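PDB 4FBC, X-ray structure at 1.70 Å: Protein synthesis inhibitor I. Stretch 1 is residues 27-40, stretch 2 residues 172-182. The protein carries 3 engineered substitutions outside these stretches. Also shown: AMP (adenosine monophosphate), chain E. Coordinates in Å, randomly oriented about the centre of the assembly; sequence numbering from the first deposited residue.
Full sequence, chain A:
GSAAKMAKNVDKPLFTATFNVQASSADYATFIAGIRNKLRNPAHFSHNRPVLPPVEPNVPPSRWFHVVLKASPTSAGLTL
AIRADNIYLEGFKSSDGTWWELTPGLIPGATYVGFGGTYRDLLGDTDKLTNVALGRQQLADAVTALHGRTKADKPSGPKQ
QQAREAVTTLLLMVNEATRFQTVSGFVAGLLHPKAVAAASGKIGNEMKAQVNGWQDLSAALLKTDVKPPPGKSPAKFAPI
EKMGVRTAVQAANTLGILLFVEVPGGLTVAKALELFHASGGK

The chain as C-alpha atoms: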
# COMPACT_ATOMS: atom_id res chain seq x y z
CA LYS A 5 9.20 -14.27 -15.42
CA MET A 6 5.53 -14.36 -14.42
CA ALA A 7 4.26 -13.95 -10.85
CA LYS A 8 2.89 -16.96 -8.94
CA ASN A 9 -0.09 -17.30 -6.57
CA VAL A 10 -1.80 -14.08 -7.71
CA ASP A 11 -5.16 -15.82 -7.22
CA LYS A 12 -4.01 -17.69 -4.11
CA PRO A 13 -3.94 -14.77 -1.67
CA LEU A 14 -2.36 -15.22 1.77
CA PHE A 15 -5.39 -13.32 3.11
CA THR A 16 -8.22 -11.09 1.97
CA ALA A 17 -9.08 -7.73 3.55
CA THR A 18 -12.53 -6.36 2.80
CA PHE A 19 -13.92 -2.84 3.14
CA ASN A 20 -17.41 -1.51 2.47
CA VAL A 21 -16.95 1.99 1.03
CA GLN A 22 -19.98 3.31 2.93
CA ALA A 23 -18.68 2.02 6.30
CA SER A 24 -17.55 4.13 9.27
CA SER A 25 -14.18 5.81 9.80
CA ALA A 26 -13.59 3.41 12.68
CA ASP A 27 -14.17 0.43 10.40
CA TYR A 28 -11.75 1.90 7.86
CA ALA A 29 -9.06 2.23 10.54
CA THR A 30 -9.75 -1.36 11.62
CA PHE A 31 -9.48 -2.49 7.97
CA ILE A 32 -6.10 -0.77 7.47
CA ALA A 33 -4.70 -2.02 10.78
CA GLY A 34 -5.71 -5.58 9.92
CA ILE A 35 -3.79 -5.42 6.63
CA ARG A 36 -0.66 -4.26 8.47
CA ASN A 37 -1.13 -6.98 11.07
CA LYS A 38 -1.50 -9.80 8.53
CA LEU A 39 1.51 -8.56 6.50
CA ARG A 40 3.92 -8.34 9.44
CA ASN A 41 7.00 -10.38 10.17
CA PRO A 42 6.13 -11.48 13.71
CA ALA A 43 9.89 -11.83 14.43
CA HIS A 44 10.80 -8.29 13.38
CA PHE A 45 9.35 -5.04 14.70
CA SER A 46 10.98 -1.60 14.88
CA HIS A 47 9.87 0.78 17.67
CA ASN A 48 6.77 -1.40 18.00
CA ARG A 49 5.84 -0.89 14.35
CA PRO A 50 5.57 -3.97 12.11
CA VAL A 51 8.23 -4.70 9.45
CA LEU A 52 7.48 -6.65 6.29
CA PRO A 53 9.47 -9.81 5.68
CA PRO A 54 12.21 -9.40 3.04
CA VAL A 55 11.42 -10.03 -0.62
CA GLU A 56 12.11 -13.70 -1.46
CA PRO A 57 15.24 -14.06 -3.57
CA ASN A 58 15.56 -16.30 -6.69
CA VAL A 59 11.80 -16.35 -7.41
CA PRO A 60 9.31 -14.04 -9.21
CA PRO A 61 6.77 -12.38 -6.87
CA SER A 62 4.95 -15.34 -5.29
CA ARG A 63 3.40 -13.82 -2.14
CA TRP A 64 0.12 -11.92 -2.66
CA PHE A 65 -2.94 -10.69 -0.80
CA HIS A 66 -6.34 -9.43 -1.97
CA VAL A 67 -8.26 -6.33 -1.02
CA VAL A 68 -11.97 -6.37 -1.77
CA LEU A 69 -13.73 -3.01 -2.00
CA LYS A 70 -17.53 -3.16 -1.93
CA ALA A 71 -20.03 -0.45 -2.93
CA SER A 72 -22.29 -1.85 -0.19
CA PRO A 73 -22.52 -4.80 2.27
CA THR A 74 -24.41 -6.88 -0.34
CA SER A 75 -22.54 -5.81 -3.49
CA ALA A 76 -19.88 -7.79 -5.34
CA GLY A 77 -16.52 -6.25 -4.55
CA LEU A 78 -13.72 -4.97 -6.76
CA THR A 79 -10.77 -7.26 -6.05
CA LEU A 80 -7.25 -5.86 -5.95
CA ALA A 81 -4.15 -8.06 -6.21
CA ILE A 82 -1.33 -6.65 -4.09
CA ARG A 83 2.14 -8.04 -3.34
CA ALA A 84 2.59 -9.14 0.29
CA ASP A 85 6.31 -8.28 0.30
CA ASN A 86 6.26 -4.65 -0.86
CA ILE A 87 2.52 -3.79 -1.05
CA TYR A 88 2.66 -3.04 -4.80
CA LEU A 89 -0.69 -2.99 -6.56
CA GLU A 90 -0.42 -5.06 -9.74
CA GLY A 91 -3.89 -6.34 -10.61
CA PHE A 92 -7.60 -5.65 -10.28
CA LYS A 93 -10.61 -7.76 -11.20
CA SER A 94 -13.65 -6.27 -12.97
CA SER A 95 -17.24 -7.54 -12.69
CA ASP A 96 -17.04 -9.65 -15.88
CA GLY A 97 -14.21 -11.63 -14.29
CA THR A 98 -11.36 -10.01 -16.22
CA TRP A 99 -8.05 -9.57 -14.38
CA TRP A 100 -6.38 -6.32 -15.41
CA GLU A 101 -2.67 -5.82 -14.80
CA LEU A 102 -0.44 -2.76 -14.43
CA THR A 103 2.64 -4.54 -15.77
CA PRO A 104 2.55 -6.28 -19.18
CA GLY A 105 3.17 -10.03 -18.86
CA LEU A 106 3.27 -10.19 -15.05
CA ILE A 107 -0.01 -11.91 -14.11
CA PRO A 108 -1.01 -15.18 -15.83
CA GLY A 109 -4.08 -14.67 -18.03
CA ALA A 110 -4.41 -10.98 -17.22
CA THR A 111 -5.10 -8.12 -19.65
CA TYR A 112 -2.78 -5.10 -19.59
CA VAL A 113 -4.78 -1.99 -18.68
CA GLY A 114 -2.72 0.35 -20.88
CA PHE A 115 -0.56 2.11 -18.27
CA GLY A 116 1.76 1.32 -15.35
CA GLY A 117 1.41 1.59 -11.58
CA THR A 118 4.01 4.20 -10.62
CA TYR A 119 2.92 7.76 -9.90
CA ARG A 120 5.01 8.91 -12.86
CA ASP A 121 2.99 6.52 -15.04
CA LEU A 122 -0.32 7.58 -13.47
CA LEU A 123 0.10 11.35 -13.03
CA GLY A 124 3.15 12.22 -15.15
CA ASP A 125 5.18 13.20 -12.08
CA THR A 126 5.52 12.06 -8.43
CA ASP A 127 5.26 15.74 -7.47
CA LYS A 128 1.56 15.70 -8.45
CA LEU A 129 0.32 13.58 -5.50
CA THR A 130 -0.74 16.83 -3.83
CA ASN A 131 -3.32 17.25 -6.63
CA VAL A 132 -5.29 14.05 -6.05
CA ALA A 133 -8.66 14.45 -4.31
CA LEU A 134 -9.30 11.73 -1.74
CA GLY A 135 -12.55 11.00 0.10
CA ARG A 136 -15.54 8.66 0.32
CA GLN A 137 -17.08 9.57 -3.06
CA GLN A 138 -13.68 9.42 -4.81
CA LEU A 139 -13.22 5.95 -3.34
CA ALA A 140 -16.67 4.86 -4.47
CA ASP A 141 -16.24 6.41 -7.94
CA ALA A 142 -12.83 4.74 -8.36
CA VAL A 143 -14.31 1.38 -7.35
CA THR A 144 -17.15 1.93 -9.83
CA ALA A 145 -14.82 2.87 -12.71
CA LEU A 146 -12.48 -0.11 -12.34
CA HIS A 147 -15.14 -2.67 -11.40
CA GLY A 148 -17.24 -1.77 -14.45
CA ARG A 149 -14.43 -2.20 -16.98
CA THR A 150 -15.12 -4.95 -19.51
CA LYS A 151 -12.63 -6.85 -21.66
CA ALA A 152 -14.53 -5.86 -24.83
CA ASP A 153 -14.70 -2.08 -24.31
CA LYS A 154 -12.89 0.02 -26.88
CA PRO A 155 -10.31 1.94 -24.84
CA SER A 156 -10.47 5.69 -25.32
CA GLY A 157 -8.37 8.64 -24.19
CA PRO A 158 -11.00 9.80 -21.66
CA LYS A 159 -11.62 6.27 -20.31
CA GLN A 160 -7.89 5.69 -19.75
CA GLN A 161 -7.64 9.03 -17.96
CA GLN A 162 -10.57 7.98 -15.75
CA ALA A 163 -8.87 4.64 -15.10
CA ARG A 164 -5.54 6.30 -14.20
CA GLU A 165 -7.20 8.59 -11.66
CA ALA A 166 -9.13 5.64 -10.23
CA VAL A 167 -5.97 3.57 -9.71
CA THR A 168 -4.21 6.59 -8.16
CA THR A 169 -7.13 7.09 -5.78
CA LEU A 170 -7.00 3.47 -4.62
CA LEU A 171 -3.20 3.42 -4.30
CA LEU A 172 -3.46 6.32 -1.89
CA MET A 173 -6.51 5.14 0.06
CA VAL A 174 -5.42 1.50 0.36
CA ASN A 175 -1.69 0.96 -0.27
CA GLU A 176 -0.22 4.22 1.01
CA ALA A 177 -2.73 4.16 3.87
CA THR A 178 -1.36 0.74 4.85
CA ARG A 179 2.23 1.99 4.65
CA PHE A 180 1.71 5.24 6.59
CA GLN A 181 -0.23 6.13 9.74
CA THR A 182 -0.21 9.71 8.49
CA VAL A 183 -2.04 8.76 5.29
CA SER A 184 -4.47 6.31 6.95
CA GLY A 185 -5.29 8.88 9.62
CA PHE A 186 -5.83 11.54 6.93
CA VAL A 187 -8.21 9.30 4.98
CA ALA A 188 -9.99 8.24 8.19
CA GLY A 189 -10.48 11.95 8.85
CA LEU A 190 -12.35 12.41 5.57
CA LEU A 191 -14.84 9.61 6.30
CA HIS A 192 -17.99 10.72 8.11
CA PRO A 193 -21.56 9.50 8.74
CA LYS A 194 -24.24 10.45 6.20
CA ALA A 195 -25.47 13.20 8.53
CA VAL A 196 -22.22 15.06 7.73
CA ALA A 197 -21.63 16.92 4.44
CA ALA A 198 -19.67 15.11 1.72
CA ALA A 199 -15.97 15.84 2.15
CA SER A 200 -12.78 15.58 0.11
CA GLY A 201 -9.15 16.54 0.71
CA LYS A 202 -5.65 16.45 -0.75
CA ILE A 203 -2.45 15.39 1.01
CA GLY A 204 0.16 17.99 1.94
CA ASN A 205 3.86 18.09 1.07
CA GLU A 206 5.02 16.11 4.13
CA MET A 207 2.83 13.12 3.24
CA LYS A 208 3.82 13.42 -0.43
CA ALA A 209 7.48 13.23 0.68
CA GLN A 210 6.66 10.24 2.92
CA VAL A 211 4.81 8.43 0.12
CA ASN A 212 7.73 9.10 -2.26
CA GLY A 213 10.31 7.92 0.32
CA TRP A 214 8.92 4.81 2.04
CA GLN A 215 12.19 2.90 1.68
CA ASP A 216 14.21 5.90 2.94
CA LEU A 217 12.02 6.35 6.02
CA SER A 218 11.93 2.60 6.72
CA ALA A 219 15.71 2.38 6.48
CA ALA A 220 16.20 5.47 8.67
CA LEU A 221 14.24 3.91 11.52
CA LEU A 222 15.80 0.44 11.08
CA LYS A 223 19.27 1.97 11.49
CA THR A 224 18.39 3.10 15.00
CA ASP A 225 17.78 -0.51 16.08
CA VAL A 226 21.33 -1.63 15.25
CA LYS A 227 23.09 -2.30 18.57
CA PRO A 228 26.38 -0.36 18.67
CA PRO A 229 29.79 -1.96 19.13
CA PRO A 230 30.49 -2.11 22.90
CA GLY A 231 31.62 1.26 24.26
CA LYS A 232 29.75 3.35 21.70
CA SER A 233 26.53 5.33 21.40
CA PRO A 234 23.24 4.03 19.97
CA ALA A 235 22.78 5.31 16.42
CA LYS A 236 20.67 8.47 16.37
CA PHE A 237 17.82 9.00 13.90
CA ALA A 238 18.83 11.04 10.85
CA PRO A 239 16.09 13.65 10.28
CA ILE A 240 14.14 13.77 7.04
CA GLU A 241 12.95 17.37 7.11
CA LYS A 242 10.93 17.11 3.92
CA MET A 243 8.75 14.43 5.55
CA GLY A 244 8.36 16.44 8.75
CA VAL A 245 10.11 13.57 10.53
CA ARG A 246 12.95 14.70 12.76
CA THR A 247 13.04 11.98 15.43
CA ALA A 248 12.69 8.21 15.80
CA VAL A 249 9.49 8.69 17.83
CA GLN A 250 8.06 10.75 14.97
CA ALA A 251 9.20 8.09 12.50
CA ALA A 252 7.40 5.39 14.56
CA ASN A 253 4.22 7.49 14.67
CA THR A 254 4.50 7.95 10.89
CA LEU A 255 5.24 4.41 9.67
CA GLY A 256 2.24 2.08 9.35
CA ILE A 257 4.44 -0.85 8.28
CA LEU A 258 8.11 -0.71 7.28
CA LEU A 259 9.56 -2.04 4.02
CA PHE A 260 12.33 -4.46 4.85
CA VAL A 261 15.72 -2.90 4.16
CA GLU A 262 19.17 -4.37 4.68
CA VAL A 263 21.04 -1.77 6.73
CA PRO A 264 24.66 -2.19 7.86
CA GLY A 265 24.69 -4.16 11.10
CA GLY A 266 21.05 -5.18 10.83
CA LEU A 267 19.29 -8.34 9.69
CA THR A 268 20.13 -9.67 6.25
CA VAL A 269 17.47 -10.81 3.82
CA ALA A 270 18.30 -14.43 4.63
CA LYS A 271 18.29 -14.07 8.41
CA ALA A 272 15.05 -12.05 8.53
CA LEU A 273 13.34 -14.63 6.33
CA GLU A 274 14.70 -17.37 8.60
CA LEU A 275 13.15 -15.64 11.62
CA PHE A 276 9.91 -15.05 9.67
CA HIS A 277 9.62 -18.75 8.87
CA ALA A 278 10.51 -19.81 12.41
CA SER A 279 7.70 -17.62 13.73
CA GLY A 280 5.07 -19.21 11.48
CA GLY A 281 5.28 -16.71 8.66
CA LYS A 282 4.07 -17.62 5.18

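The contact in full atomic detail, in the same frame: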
# COMPACT_ATOMS: atom_id res chain seq x y z
N ASP A 27 -14.30 1.67 11.15
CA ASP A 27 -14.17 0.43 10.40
C ASP A 27 -13.05 0.52 9.35
O ASP A 27 -12.37 -0.47 9.07
CB ASP A 27 -15.49 0.04 9.72
CG ASP A 27 -16.55 -0.40 10.72
OD1 ASP A 27 -16.25 -0.45 11.93
OD2 ASP A 27 -17.69 -0.69 10.29
N TYR A 28 -12.86 1.71 8.79
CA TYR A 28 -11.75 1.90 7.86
C TYR A 28 -10.41 1.73 8.58
O TYR A 28 -9.52 1.04 8.10
CB TYR A 28 -11.84 3.27 7.18
CG TYR A 28 -10.61 3.61 6.36
CD1 TYR A 28 -10.44 3.13 5.07
CD2 TYR A 28 -9.61 4.42 6.89
CE1 TYR A 28 -9.31 3.46 4.31
CE2 TYR A 28 -8.49 4.75 6.16
CZ TYR A 28 -8.34 4.26 4.87
OH TYR A 28 -7.21 4.59 4.16
N ALA A 29 -10.28 2.35 9.75
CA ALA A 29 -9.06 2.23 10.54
C ALA A 29 -8.79 0.77 10.90
O ALA A 29 -7.65 0.31 10.85
CB ALA A 29 -9.15 3.09 11.80
N THR A 30 -9.85 0.06 11.28
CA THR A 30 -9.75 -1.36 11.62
C THR A 30 -9.28 -2.17 10.40
O THR A 30 -8.42 -3.05 10.53
CB THR A 30 -11.11 -1.90 12.10
OG1 THR A 30 -11.44 -1.26 13.34
CG2 THR A 30 -11.07 -3.40 12.31
N PHE A 31 -9.85 -1.86 9.25
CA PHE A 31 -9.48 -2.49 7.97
C PHE A 31 -7.99 -2.30 7.65
O PHE A 31 -7.28 -3.27 7.38
CB PHE A 31 -10.43 -1.93 6.88
CG PHE A 31 -9.91 -2.02 5.46
CD1 PHE A 31 -9.88 -3.23 4.78
CD2 PHE A 31 -9.52 -0.87 4.80
CE1 PHE A 31 -9.42 -3.29 3.45
CE2 PHE A 31 -9.06 -0.92 3.47
CZ PHE A 31 -9.02 -2.12 2.81
N ILE A 32 -7.52 -1.06 7.71
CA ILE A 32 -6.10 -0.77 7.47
C ILE A 32 -5.18 -1.46 8.48
O ILE A 32 -4.17 -2.06 8.11
CB ILE A 32 -5.82 0.75 7.45
CG1 ILE A 32 -6.53 1.42 6.26
CG2 ILE A 32 -4.28 1.04 7.43
CD1 ILE A 32 -6.13 0.83 4.87
N ALA A 33 -5.53 -1.38 9.77
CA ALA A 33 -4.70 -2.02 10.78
C ALA A 33 -4.59 -3.53 10.59
O ALA A 33 -3.56 -4.15 10.89
CB ALA A 33 -5.22 -1.68 12.19
N GLY A 34 -5.66 -4.13 10.09
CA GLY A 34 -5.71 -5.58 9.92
C GLY A 34 -4.80 -6.00 8.78
O GLY A 34 -4.17 -7.06 8.86
N ILE A 35 -4.75 -5.19 7.72
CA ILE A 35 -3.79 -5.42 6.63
C ILE A 35 -2.35 -5.39 7.16
O ILE A 35 -1.56 -6.30 6.89
CB ILE A 35 -3.95 -4.41 5.47
CG1 ILE A 35 -5.34 -4.57 4.84
CG2 ILE A 35 -2.87 -4.63 4.41
CD1 ILE A 35 -5.70 -3.53 3.80
N ARG A 36 -2.00 -4.35 7.92
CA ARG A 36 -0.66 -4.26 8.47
C ARG A 36 -0.35 -5.47 9.32
O ARG A 36 0.74 -6.04 9.24
CB ARG A 36 -0.52 -3.00 9.33
CG ARG A 36 -0.68 -1.71 8.58
CD ARG A 36 -0.77 -0.56 9.58
NE ARG A 36 -0.92 0.71 8.90
CZ ARG A 36 -1.41 1.80 9.48
NH1 ARG A 36 -1.78 1.76 10.76
NH2 ARG A 36 -1.53 2.92 8.77
N ASN A 37 -1.32 -5.88 10.14
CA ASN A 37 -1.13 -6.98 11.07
C ASN A 37 -0.88 -8.30 10.34
O ASN A 37 0.02 -9.06 10.71
CB ASN A 37 -2.33 -7.10 12.01
CG ASN A 37 -2.20 -8.27 12.98
OD1 ASN A 37 -2.91 -9.27 12.85
ND2 ASN A 37 -1.28 -8.15 13.94
N LYS A 38 -1.66 -8.57 9.30
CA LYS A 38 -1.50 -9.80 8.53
C LYS A 38 -0.24 -9.83 7.65
O LYS A 38 0.23 -10.91 7.28
CB LYS A 38 -2.76 -10.11 7.72
CG LYS A 38 -3.96 -10.46 8.62
CD LYS A 38 -5.11 -11.02 7.82
CE LYS A 38 -6.12 -11.70 8.73
NZ LYS A 38 -7.28 -12.25 7.96
N LEU A 39 0.30 -8.66 7.33
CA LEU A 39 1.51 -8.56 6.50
C LEU A 39 2.81 -8.72 7.30
O LEU A 39 3.88 -9.00 6.73
CB LEU A 39 1.54 -7.21 5.75
CG LEU A 39 0.59 -6.99 4.58
CD1 LEU A 39 0.67 -5.54 4.08
CD2 LEU A 39 0.93 -7.97 3.46
N ARG A 40 2.73 -8.55 8.62
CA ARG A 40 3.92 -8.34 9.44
C ARG A 40 4.80 -9.58 9.54
O ARG A 40 4.33 -10.72 9.46
CB ARG A 40 3.51 -7.91 10.86
CG ARG A 40 3.18 -9.09 11.77
CD ARG A 40 2.33 -8.75 13.00
NE ARG A 40 2.12 -9.96 13.80
CZ ARG A 40 1.31 -10.97 13.49
NH1 ARG A 40 0.58 -10.96 12.38
NH2 ARG A 40 1.22 -12.02 14.31
N LEU A 172 -3.56 5.44 -3.03
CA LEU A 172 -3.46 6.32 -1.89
C LEU A 172 -4.32 5.85 -0.72
O LEU A 172 -3.86 5.82 0.42
CB LEU A 172 -3.79 7.76 -2.28
CG LEU A 172 -2.67 8.46 -3.05
CD1 LEU A 172 -3.23 9.63 -3.84
CD2 LEU A 172 -1.59 8.94 -2.09
N MET A 173 -5.55 5.44 -1.01
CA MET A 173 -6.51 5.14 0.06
C MET A 173 -6.39 3.72 0.61
O MET A 173 -6.92 3.42 1.69
CB MET A 173 -7.93 5.45 -0.40
CG MET A 173 -8.12 6.94 -0.70
SD MET A 173 -9.81 7.36 -1.16
CE MET A 173 -10.58 7.49 0.47
N VAL A 174 -5.68 2.86 -0.11
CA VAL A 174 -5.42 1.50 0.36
C VAL A 174 -3.92 1.28 0.61
O VAL A 174 -3.50 1.11 1.75
CB VAL A 174 -5.96 0.43 -0.62
CG1 VAL A 174 -5.63 -0.97 -0.13
CG2 VAL A 174 -7.47 0.58 -0.79
N ASN A 175 -3.11 1.29 -0.44
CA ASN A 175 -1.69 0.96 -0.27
C ASN A 175 -0.88 1.94 0.56
O ASN A 175 -0.17 1.53 1.48
CB ASN A 175 -1.02 0.74 -1.64
CG ASN A 175 -1.80 -0.19 -2.51
OD1 ASN A 175 -2.94 0.09 -2.86
ND2 ASN A 175 -1.20 -1.32 -2.88
N GLU A 176 -0.98 3.24 0.25
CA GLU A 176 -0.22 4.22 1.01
C GLU A 176 -0.77 4.34 2.43
O GLU A 176 -0.02 4.56 3.38
CB GLU A 176 -0.19 5.60 0.33
CG GLU A 176 0.24 5.59 -1.15
CD GLU A 176 1.61 4.97 -1.42
OE1 GLU A 176 2.39 4.74 -0.46
OE2 GLU A 176 1.92 4.71 -2.61
N ALA A 177 -2.09 4.18 2.55
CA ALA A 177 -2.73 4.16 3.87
C ALA A 177 -2.16 3.04 4.73
O ALA A 177 -1.90 3.22 5.92
CB ALA A 177 -4.23 3.99 3.70
N THR A 178 -1.98 1.86 4.13
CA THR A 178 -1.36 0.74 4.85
C THR A 178 0.07 1.09 5.28
O THR A 178 0.47 0.86 6.43
CB THR A 178 -1.40 -0.54 3.98
OG1 THR A 178 -2.76 -0.92 3.75
CG2 THR A 178 -0.67 -1.68 4.66
N ARG A 179 0.84 1.66 4.36
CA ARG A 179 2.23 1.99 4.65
C ARG A 179 2.43 3.07 5.71
O ARG A 179 3.40 3.03 6.46
CB ARG A 179 2.93 2.45 3.37
CG ARG A 179 3.22 1.31 2.40
CD ARG A 179 3.57 1.89 1.04
NE ARG A 179 3.95 0.84 0.09
CZ ARG A 179 3.78 0.94 -1.23
NH1 ARG A 179 3.22 2.03 -1.74
NH2 ARG A 179 4.17 -0.05 -2.03
N PHE A 180 1.52 4.04 5.76
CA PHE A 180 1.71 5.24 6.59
C PHE A 180 0.54 5.56 7.48
O PHE A 180 -0.59 5.68 7.00
CB PHE A 180 1.98 6.46 5.70
CG PHE A 180 3.21 6.33 4.87
CD1 PHE A 180 4.46 6.50 5.45
CD2 PHE A 180 3.11 6.03 3.52
CE1 PHE A 180 5.61 6.36 4.68
CE2 PHE A 180 4.25 5.90 2.75
CZ PHE A 180 5.50 6.07 3.33
N GLN A 181 0.81 5.72 8.77
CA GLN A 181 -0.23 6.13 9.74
C GLN A 181 -0.70 7.54 9.46
O GLN A 181 -1.84 7.91 9.79
CB GLN A 181 0.31 6.05 11.17
CG GLN A 181 0.82 4.66 11.57
CD GLN A 181 0.90 4.50 13.08
OE1 GLN A 181 -0.12 4.49 13.76
NE2 GLN A 181 2.12 4.39 13.60
N THR A 182 0.17 8.35 8.86
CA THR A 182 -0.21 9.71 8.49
C THR A 182 -1.30 9.67 7.42
O THR A 182 -2.35 10.33 7.55
CB THR A 182 0.99 10.49 7.96
OG1 THR A 182 1.71 9.64 7.06
CG2 THR A 182 1.91 10.94 9.10
P AMP E . 10.44 1.67 -7.66
O1P AMP E . 9.87 2.17 -8.97
O2P AMP E . 11.83 2.13 -7.26
O3P AMP E . 10.39 0.15 -7.63
O5' AMP E . 9.42 1.97 -6.48
C5' AMP E . 9.58 3.10 -5.63
C4' AMP E . 8.41 3.26 -4.70
O4' AMP E . 7.22 3.60 -5.46
C3' AMP E . 8.01 2.00 -3.93
O3' AMP E . 8.80 1.78 -2.77
C2' AMP E . 6.53 2.24 -3.63
O2' AMP E . 6.39 3.12 -2.51
C1' AMP E . 6.08 2.99 -4.89
N9 AMP E . 5.48 2.09 -5.91
C8 AMP E . 6.01 1.79 -7.12
N7 AMP E . 5.21 0.94 -7.82
C5 AMP E . 4.13 0.69 -7.05
C6 AMP E . 2.89 -0.12 -7.19
N6 AMP E . 2.64 -0.85 -8.31
N1 AMP E . 2.01 -0.11 -6.15
C2 AMP E . 2.25 0.60 -5.02
N3 AMP E . 3.35 1.36 -4.84
C4 AMP E . 4.31 1.45 -5.80
O HOH W 1 -2.64 4.02 12.22

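This is a helix-to-helix packing contact in which a small apolar centre, built around Thr-178 and Ala-177, is framed by side-chain hydrogen bonds from Tyr-28 and Arg-36 to backbone carbonyls of the second stretch. The axes of helix 27-39 and helix 172-179 cross at 59° and approach to 9.2 Å, and the nearest CA atoms are those of Ile-32 and Thr-178, 5.6 Å apart.

At that crossing the side chain of Thr-178 acts as a knob, seated among Ile-32, Ile-35, Arg-36 and Leu-39. The methyl Thr-178 CG2 lies 3.7 Å from Ile-35 CG2 and 4.1 Å from Leu-39 CD1. The hydroxyl would be costly to bury unpaired, but the m rotamer turns Thr-178 OG1 back along its own helix, where it donates to Val-174 O at 2.9 Å. Threonine thus fits an apolar hole: both branches touch the first helix, and the hydroxyl has a partner in its own helix.

At the same crossing, Ile-32 points toward the second stretch. Ile-32 CD1 is 3.9 Å from Ala-177 CB, and Ile-32 CG2 packs 3.9 Å from Thr-178 CA. Ala-177 presents only a methyl, and Ile-32 CG2 comes within 3.6 Å of Ala-177 O.

Tyr-28 also points toward the second stretch, and its long side chain carries the hydroxyl to the opposing backbone. Tyr-28 OH donates to Met-173 O at 2.7 Å, with the acceptor near the plane of the ring. This carbonyl lies within the wider pi-type turn at 172-176. Tyr-28 OH also sits 3.1 Å from Ala-177 CB, a close fit beside a small side chain.

Arg-36 has the largest area covered by the other stretch of any residue in the first helix. Its CA-to-CB bond points sideways, but an extended chain, m then t and t, brings the guanidinium to the end of helix 172-179. There Arg-36 NE donates to Thr-178 O at 2.8 Å and Arg-36 NH2 to Ala-177 O at 2.9 Å. Carbonyls in the last turn of a helix commonly lack backbone partners, and a planar, multiply donating group suits them well; both acceptors lie near the guanidinium plane. The aliphatic part contributes too, with Arg-36 CG 3.9 Å from Thr-178 CG2. Beyond the helix end, a water extends the link: it accepts from Arg-36 NH1 at 2.8 Å and donates to Gln-181 OE1 at 3.0 Å.

Arg-179 points away from this contact, and Arg-179 NH1 donates to AMP N3 at 3.2 Å, so neighbouring residues of one helix serve packing and ligand binding.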